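Local coordinates for protein putative polyprenyl synthetase (PDB 3NF2) that probably makes isoprenoid chains as a magnesium-dependent prenyltransferase of the FPP/GGPP synthase family, joining allylic and isopentenyl diphosphates, at residues 151-165 with 178-190. Sequence-based numbering, arbitrary orientation.
With SO4 (sulfate ion), chain D.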
loop_
_atom_site.group_PDB
_atom_site.type_symbol
_atom_site.label_atom_id
_atom_site.label_comp_id
_atom_site.label_asym_id
_atom_site.label_seq_id
_atom_site.Cartn_x
_atom_site.Cartn_y
_atom_site.Cartn_z
ATOM N N ALA A 151 -6.098 10.590 -5.038
ATOM C CA ALA A 151 -4.991 11.299 -4.406
ATOM C C ALA A 151 -3.820 10.377 -4.085
ATOM O O ALA A 151 -2.660 10.792 -4.146
ATOM C CB ALA A 151 -5.460 11.974 -3.148
ATOM N N SER A 152 -4.138 9.135 -3.729
ATOM C CA SER A 152 -3.128 8.163 -3.349
ATOM C C SER A 152 -2.412 7.648 -4.584
ATOM O O SER A 152 -1.196 7.495 -4.557
ATOM C CB SER A 152 -3.748 7.015 -2.556
ATOM O OG SER A 152 -4.604 6.264 -3.392
ATOM N N ARG A 153 -3.159 7.413 -5.666
ATOM C CA ARG A 153 -2.567 6.995 -6.952
ATOM C C ARG A 153 -1.642 8.093 -7.453
ATOM O O ARG A 153 -0.575 7.825 -8.030
ATOM C CB ARG A 153 -3.636 6.699 -8.017
ATOM C CG ARG A 153 -4.608 5.561 -7.668
ATOM C CD ARG A 153 -4.945 4.626 -8.832
ATOM N NE ARG A 153 -5.221 5.325 -10.087
ATOM C CZ ARG A 153 -4.596 5.088 -11.242
ATOM N NH1 ARG A 153 -3.652 4.157 -11.324
ATOM N NH2 ARG A 153 -4.927 5.781 -12.326
ATOM N N SER A 154 -2.050 9.334 -7.189
ATOM C CA SER A 154 -1.291 10.512 -7.564
ATOM C C SER A 154 0.028 10.645 -6.821
ATOM O O SER A 154 1.043 10.894 -7.447
ATOM C CB SER A 154 -2.137 11.766 -7.374
ATOM O OG SER A 154 -3.084 11.877 -8.418
ATOM N N LEU A 155 0.010 10.482 -5.500
ATOM C CA LEU A 155 1.228 10.486 -4.678
ATOM C C LEU A 155 2.219 9.398 -5.106
ATOM O O LEU A 155 3.437 9.605 -5.074
ATOM C CB LEU A 155 0.860 10.236 -3.213
ATOM C CG LEU A 155 0.273 11.369 -2.369
ATOM C CD1 LEU A 155 -0.465 10.762 -1.188
ATOM C CD2 LEU A 155 1.389 12.286 -1.874
ATOM N N ILE A 156 1.688 8.228 -5.471
ATOM C CA ILE A 156 2.503 7.128 -5.992
ATOM C C ILE A 156 3.139 7.554 -7.324
ATOM O O ILE A 156 4.351 7.358 -7.522
ATOM C CB ILE A 156 1.676 5.813 -6.121
ATOM C CG1 ILE A 156 1.289 5.286 -4.735
ATOM C CG2 ILE A 156 2.449 4.752 -6.868
ATOM C CD1 ILE A 156 0.013 4.454 -4.737
ATOM N N ASP A 157 2.336 8.184 -8.192
ATOM C CA ASP A 157 2.814 8.756 -9.464
ATOM C C ASP A 157 3.930 9.753 -9.247
ATOM O O ASP A 157 4.930 9.727 -9.968
ATOM C CB ASP A 157 1.698 9.471 -10.230
ATOM C CG ASP A 157 0.723 8.517 -10.895
ATOM O OD1 ASP A 157 -0.311 9.006 -11.409
ATOM O OD2 ASP A 157 0.982 7.293 -10.897
ATOM N N GLY A 158 3.757 10.621 -8.248
ATOM C CA GLY A 158 4.729 11.664 -7.944
ATOM C C GLY A 158 6.056 11.088 -7.517
ATOM O O GLY A 158 7.106 11.567 -7.934
ATOM N N GLN A 159 5.982 10.053 -6.688
ATOM C CA GLN A 159 7.145 9.281 -6.283
ATOM C C GLN A 159 7.816 8.530 -7.447
ATOM O O GLN A 159 9.046 8.474 -7.510
ATOM C CB GLN A 159 6.771 8.332 -5.135
ATOM C CG GLN A 159 7.942 7.561 -4.548
ATOM C CD GLN A 159 9.004 8.454 -3.930
ATOM O OE1 GLN A 159 8.745 9.615 -3.599
ATOM N NE2 GLN A 159 10.209 7.909 -3.764
ATOM N N ALA A 160 7.020 7.980 -8.369
ATOM C CA ALA A 160 7.557 7.370 -9.596
ATOM C C ALA A 160 8.319 8.392 -10.421
ATOM O O ALA A 160 9.414 8.109 -10.925
ATOM C CB ALA A 160 6.440 6.739 -10.445
ATOM N N GLN A 161 7.739 9.583 -10.543
ATOM C CA GLN A 161 8.395 10.697 -11.210
ATOM C C GLN A 161 9.711 11.047 -10.507
ATOM O O GLN A 161 10.739 11.224 -11.164
ATOM C CB GLN A 161 7.443 11.901 -11.304
ATOM C CG GLN A 161 6.378 11.710 -12.387
ATOM C CD GLN A 161 5.066 12.479 -12.165
ATOM O OE1 GLN A 161 4.927 13.286 -11.240
ATOM N NE2 GLN A 161 4.091 12.221 -13.036
ATOM N N ASP A 162 9.684 11.103 -9.180
ATOM C CA ASP A 162 10.889 11.411 -8.402
ATOM C C ASP A 162 12.017 10.426 -8.716
ATOM O O ASP A 162 13.107 10.839 -9.100
ATOM C CB ASP A 162 10.589 11.433 -6.906
ATOM C CG ASP A 162 11.721 12.029 -6.100
ATOM O OD1 ASP A 162 11.587 13.189 -5.668
ATOM O OD2 ASP A 162 12.756 11.354 -5.909
ATOM N N ILE A 163 11.725 9.132 -8.584
ATOM C CA ILE A 163 12.653 8.056 -8.949
ATOM C C ILE A 163 13.117 8.135 -10.425
ATOM O O ILE A 163 14.301 7.974 -10.721
ATOM C CB ILE A 163 12.046 6.660 -8.617
ATOM C CG1 ILE A 163 11.758 6.552 -7.119
ATOM C CG2 ILE A 163 12.977 5.526 -9.054
ATOM C CD1 ILE A 163 10.900 5.362 -6.735
ATOM N N SER A 164 12.180 8.411 -11.329
ATOM C CA SER A 164 12.457 8.528 -12.759
ATOM C C SER A 164 13.410 9.672 -13.119
ATOM O O SER A 164 14.083 9.609 -14.145
ATOM C CB SER A 164 11.143 8.694 -13.531
ATOM O OG SER A 164 11.352 8.629 -14.922
ATOM N N TYR A 165 13.472 10.702 -12.273
ATOM C CA TYR A 165 14.331 11.867 -12.526
ATOM C C TYR A 165 15.600 11.914 -11.678
ATOM O O TYR A 165 16.409 12.824 -11.832
ATOM C CB TYR A 165 13.573 13.197 -12.337
ATOM C CG TYR A 165 12.275 13.357 -13.122
ATOM C CD1 TYR A 165 12.159 12.910 -14.436
ATOM C CD2 TYR A 165 11.181 14.006 -12.553
ATOM C CE1 TYR A 165 10.977 13.067 -15.152
ATOM C CE2 TYR A 165 9.992 14.168 -13.253
ATOM C CZ TYR A 165 9.889 13.698 -14.550
ATOM O OH TYR A 165 8.702 13.869 -15.242
ATOM N N GLU A 178 4.208 19.139 -12.526
ATOM C CA GLU A 178 3.317 17.988 -12.428
ATOM C C GLU A 178 3.724 17.026 -11.308
ATOM O O GLU A 178 2.859 16.427 -10.677
ATOM C CB GLU A 178 3.096 17.284 -13.779
ATOM C CG GLU A 178 4.231 16.418 -14.262
ATOM C CD GLU A 178 3.774 15.285 -15.180
ATOM O OE1 GLU A 178 4.462 15.034 -16.194
ATOM O OE2 GLU A 178 2.734 14.649 -14.893
ATOM N N MET A 179 5.027 16.918 -11.039
ATOM C CA MET A 179 5.517 16.142 -9.898
ATOM C C MET A 179 5.057 16.748 -8.573
ATOM O O MET A 179 4.574 16.042 -7.682
ATOM C CB MET A 179 7.048 16.018 -9.921
ATOM C CG MET A 179 7.633 15.262 -8.733
ATOM S SD MET A 179 9.355 14.733 -8.986
ATOM C CE MET A 179 10.232 16.135 -8.295
ATOM N N GLU A 180 5.201 18.061 -8.449
ATOM C CA GLU A 180 4.821 18.738 -7.213
ATOM C C GLU A 180 3.316 18.734 -7.001
ATOM O O GLU A 180 2.860 18.678 -5.868
ATOM C CB GLU A 180 5.416 20.152 -7.151
ATOM C CG GLU A 180 6.916 20.099 -6.833
ATOM C CD GLU A 180 7.532 21.454 -6.590
ATOM O OE1 GLU A 180 8.741 21.491 -6.306
ATOM O OE2 GLU A 180 6.819 22.475 -6.663
ATOM N N GLY A 181 2.567 18.753 -8.104
ATOM C CA GLY A 181 1.120 18.611 -8.079
ATOM C C GLY A 181 0.718 17.237 -7.593
ATOM O O GLY A 181 -0.238 17.096 -6.840
ATOM N N ASN A 182 1.412 16.222 -8.052
ATOM C CA ASN A 182 1.177 14.894 -7.562
ATOM C C ASN A 182 1.562 14.721 -6.107
ATOM O O ASN A 182 0.834 14.179 -5.336
ATOM C CB ASN A 182 1.922 13.881 -8.411
ATOM C CG ASN A 182 1.222 13.560 -9.690
ATOM O OD1 ASN A 182 0.015 13.580 -9.775
ATOM N ND2 ASN A 182 1.980 13.254 -10.687
ATOM N N LYS A 183 2.731 15.206 -5.762
ATOM C CA LYS A 183 3.275 15.082 -4.432
ATOM C C LYS A 183 2.574 15.855 -3.355
ATOM O O LYS A 183 2.440 15.401 -2.257
ATOM C CB LYS A 183 4.743 15.454 -4.411
ATOM C CG LYS A 183 5.688 14.403 -4.869
ATOM C CD LYS A 183 7.085 14.761 -4.472
ATOM C CE LYS A 183 8.134 14.010 -5.249
ATOM N NZ LYS A 183 9.510 14.511 -5.010
ATOM N N THR A 184 2.177 17.066 -3.655
ATOM C CA THR A 184 1.623 17.877 -2.622
ATOM C C THR A 184 0.234 18.287 -2.921
ATOM O O THR A 184 -0.597 18.255 -2.086
ATOM C CB THR A 184 2.479 19.082 -2.377
ATOM O OG1 THR A 184 3.751 18.634 -1.960
ATOM C CG2 THR A 184 1.917 19.901 -1.302
ATOM N N GLY A 185 0.000 18.654 -4.152
ATOM C CA GLY A 185 -1.290 19.129 -4.552
ATOM C C GLY A 185 -2.448 18.177 -4.450
ATOM O O GLY A 185 -3.493 18.554 -4.026
ATOM N N ALA A 186 -2.243 16.943 -4.834
ATOM C CA ALA A 186 -3.287 15.967 -4.885
ATOM C C ALA A 186 -3.904 15.657 -3.556
ATOM O O ALA A 186 -5.061 15.429 -3.472
ATOM C CB ALA A 186 -2.795 14.735 -5.519
ATOM N N LEU A 187 -3.096 15.613 -2.526
ATOM C CA LEU A 187 -3.571 15.292 -1.189
ATOM C C LEU A 187 -4.241 16.485 -0.493
ATOM O O LEU A 187 -5.137 16.307 0.342
ATOM C CB LEU A 187 -2.430 14.745 -0.324
ATOM C CG LEU A 187 -2.881 14.176 1.022
ATOM C CD1 LEU A 187 -3.820 12.982 0.820
ATOM C CD2 LEU A 187 -1.700 13.800 1.881
ATOM N N LEU A 188 -3.798 17.695 -0.820
ATOM C CA LEU A 188 -4.455 18.903 -0.312
ATOM C C LEU A 188 -5.793 19.115 -1.004
ATOM O O LEU A 188 -6.743 19.575 -0.386
ATOM C CB LEU A 188 -3.546 20.124 -0.427
ATOM C CG LEU A 188 -2.539 20.192 0.730
ATOM C CD1 LEU A 188 -1.304 21.023 0.400
ATOM C CD2 LEU A 188 -3.188 20.715 1.989
ATOM N N ALA A 189 -5.863 18.715 -2.272
ATOM C CA ALA A 189 -7.101 18.724 -3.044
ATOM C C ALA A 189 -8.113 17.797 -2.401
ATOM O O ALA A 189 -9.285 18.150 -2.255
ATOM C CB ALA A 189 -6.831 18.283 -4.465
ATOM N N CYS A 190 -7.637 16.612 -2.017
ATOM C CA CYS A 190 -8.456 15.627 -1.348
ATOM C C CYS A 190 -8.895 16.116 0.026
ATOM O O CYS A 190 -10.064 16.018 0.363
ATOM C CB CYS A 190 -7.727 14.288 -1.221
ATOM S SG CYS A 190 -8.757 13.020 -0.440
HETATM S S SO4 D . 11.021 14.356 -1.853
HETATM O O1 SO4 D . 10.075 13.358 -2.347
HETATM O O2 SO4 D . 10.577 14.849 -0.551
HETATM O O3 SO4 D . 12.344 13.746 -1.720
HETATM O O4 SO4 D . 11.093 15.467 -2.796
#
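Helices 151-165 and 178-190 pack antiparallel, their N-to-C directions 154° apart and their axes 7.3 Å apart at closest approach; the backbones come nearest at Gly-158 and Asn-182, CA to CA 4.8 Å. With no side chain on Gly-158, Asn-182 enters as a knob among Ser-154, Asp-157, Gly-158 and Gln-161, its CB 3.6 Å from Gly-158 CA. Its ND2 donates to Gln-161 OE1 (3.0 Å), which lies in the Asn-182 amide plane, whereas seen from Gln-161 the donor is tilted 26° from the carbonyl plane. An alanine in place of Gln-161 would probably leave Asn-182 ND2 without this acceptor and open a gap beside Met-179. Met-179 is a second knob: CG anti to the backbone N (chi1 178°) carries the chain past Gly-158 O, and SD lies against the backbone of Asp-162 and, as a Met-aromatic contact, at the edge of the Tyr-165 ring, 4.1 Å from CD2. The pair belongs to the all-helical isoprenoid synthase fold, in which helix 77-98 covers Leu-155 and Leu-187. Extended Lys-183 reaches over Gly-158 and crosses Asp-162 at about a right angle; its NZ forms a salt bridge with OD1 on the anti side of the carboxylate, at an unusually short 2.5 Å whose exact value is uncertain. The same NZ gives hydrogen bonds to O1 and O4 of a sulfate, probably from the crystallisation liquor. Toward the other end, Ser-154 CB meets Ala-186 CB at 3.6 Å, and Ala-151 CB rests on Cys-190 CB.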